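Positive phenol-degradative gene regulator (Ralstonia sp. E2, PDB 5FRY) senses phenolic effectors through its N-terminal sensory domain, the part described here, and as a transcription activator probably turns on genes for phenol degradation. Local coordinates at residues A[161-164]-A[169-172]. Numbering follows the deposited sequence.
With ERH (3,4-dimethylphenol), chain D.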
loop_
_atom_site.group_PDB
_atom_site.type_symbol
_atom_site.label_atom_id
_atom_site.label_comp_id
_atom_site.label_asym_id
_atom_site.label_seq_id
_atom_site.Cartn_x
_atom_site.Cartn_y
_atom_site.Cartn_z
ATOM N N TYR A 161 -14.311 0.327 9.646
ATOM C CA TYR A 161 -15.301 -0.544 9.025
ATOM C C TYR A 161 -16.492 -0.749 9.945
ATOM O O TYR A 161 -17.622 -0.534 9.543
ATOM C CB TYR A 161 -14.683 -1.899 8.668
ATOM C CG TYR A 161 -15.677 -2.868 8.047
ATOM C CD1 TYR A 161 -16.566 -3.595 8.843
ATOM C CD2 TYR A 161 -15.736 -3.044 6.672
ATOM C CE1 TYR A 161 -17.492 -4.465 8.279
ATOM C CE2 TYR A 161 -16.642 -3.921 6.105
ATOM C CZ TYR A 161 -17.514 -4.631 6.913
ATOM O OH TYR A 161 -18.409 -5.503 6.335
ATOM N N THR A 162 -16.230 -1.163 11.185
ATOM C CA THR A 162 -17.324 -1.455 12.111
ATOM C C THR A 162 -18.103 -0.195 12.392
ATOM O O THR A 162 -19.337 -0.201 12.440
ATOM C CB THR A 162 -16.804 -2.038 13.423
ATOM O OG1 THR A 162 -15.862 -3.084 13.128
ATOM C CG2 THR A 162 -17.984 -2.576 14.292
ATOM N N SER A 163 -17.386 0.891 12.604
ATOM C CA SER A 163 -18.041 2.178 12.841
ATOM C C SER A 163 -18.945 2.590 11.687
ATOM O O SER A 163 -20.052 3.057 11.925
ATOM C CB SER A 163 -17.014 3.267 13.109
ATOM O OG SER A 163 -16.394 3.044 14.361
ATOM N N ALA A 164 -18.495 2.414 10.446
ATOM C CA ALA A 164 -19.306 2.863 9.311
ATOM C C ALA A 164 -20.541 1.983 9.163
ATOM O O ALA A 164 -21.652 2.455 8.859
ATOM C CB ALA A 164 -18.467 2.864 8.043
ATOM N N THR A 169 -19.517 5.185 16.597
ATOM C CA THR A 169 -18.068 5.038 16.787
ATOM C C THR A 169 -17.776 3.789 17.578
ATOM O O THR A 169 -18.101 3.755 18.722
ATOM C CB THR A 169 -17.500 6.272 17.489
ATOM O OG1 THR A 169 -17.502 7.322 16.574
ATOM C CG2 THR A 169 -16.101 6.060 17.959
ATOM N N ILE A 170 -17.164 2.780 16.962
ATOM C CA ILE A 170 -16.846 1.539 17.648
ATOM C C ILE A 170 -15.337 1.373 17.597
ATOM O O ILE A 170 -14.807 1.103 16.528
ATOM C CB ILE A 170 -17.529 0.313 16.994
ATOM C CG1 ILE A 170 -19.052 0.481 16.923
ATOM C CG2 ILE A 170 -17.210 -0.946 17.775
ATOM C CD1 ILE A 170 -19.771 0.161 18.221
ATOM N N LEU A 171 -14.651 1.543 18.733
ATOM C CA LEU A 171 -13.191 1.431 18.780
ATOM C C LEU A 171 -12.707 0.011 19.067
ATOM O O LEU A 171 -13.376 -0.763 19.758
ATOM C CB LEU A 171 -12.616 2.386 19.834
ATOM C CG LEU A 171 -13.079 3.847 19.774
ATOM C CD1 LEU A 171 -12.645 4.589 21.027
ATOM C CD2 LEU A 171 -12.536 4.556 18.556
ATOM N N TYR A 172 -11.530 -0.319 18.530
ATOM C CA TYR A 172 -10.880 -1.593 18.809
ATOM C C TYR A 172 -9.552 -1.401 19.513
ATOM O O TYR A 172 -8.847 -0.407 19.310
ATOM C CB TYR A 172 -10.638 -2.385 17.524
ATOM C CG TYR A 172 -11.867 -2.983 16.903
ATOM C CD1 TYR A 172 -12.774 -2.191 16.207
ATOM C CD2 TYR A 172 -12.103 -4.341 16.967
ATOM C CE1 TYR A 172 -13.892 -2.743 15.616
ATOM C CE2 TYR A 172 -13.207 -4.892 16.382
ATOM C CZ TYR A 172 -14.098 -4.091 15.699
ATOM O OH TYR A 172 -15.210 -4.663 15.116
HETATM O O01 ERH D . -9.551 -7.127 10.428
HETATM C C02 ERH D . -12.512 -7.372 12.763
HETATM C C03 ERH D . -12.941 -5.649 11.034
HETATM C C04 ERH D . -13.349 -6.447 12.253
HETATM C C05 ERH D . -11.166 -7.614 12.116
HETATM C C06 ERH D . -11.742 -5.863 10.457
HETATM C C07 ERH D . -10.804 -6.903 11.030
HETATM C C08 ERH D . -12.918 -8.170 13.982
HETATM C C09 ERH D . -13.880 -4.609 10.462
#
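T162, with the most surface buried here, meets I170 and Y172, and S163 meets I170, an example of two adjacent helix hydroxyls of which one bonds to a strand's backbone and the other to its side chain. S163 takes the backbone. With OG beside the backbone N (chi1 -69°), the hydroxyl accepts the I170 N-H, I170 N lying 2.7 Å from S163 OG in an almost straight bond (177°); S163 OG also bonds to T159 O, one turn back along the helix. T162 meets side chains. Its two branches part: methyl CG2 packs against I170 CG2 at 3.9 Å, the two side chains crossing at about a right angle, while OG1 comes to the edge of the Y172 ring, near its plane, and is hydrogen-bonded to the Y172 hydroxyl, T162 OG1 to Y172 OH being 2.6 Å. Further bonds link Y124 OH, Y172 OH, T162 OG1 and the A158 carbonyl in a row. T162 also borders the ligand, OG1 lying 3.7 Å from methyl C09 of the bound dimethylphenol, and its neighbour Y161 brings CD1 to 3.3 Å from the same methyl. Y161, T162 and Y172 contribute part of the lining of the phenol pocket, where helix 152-166 turns back into strand 170-176 of the V4R domain.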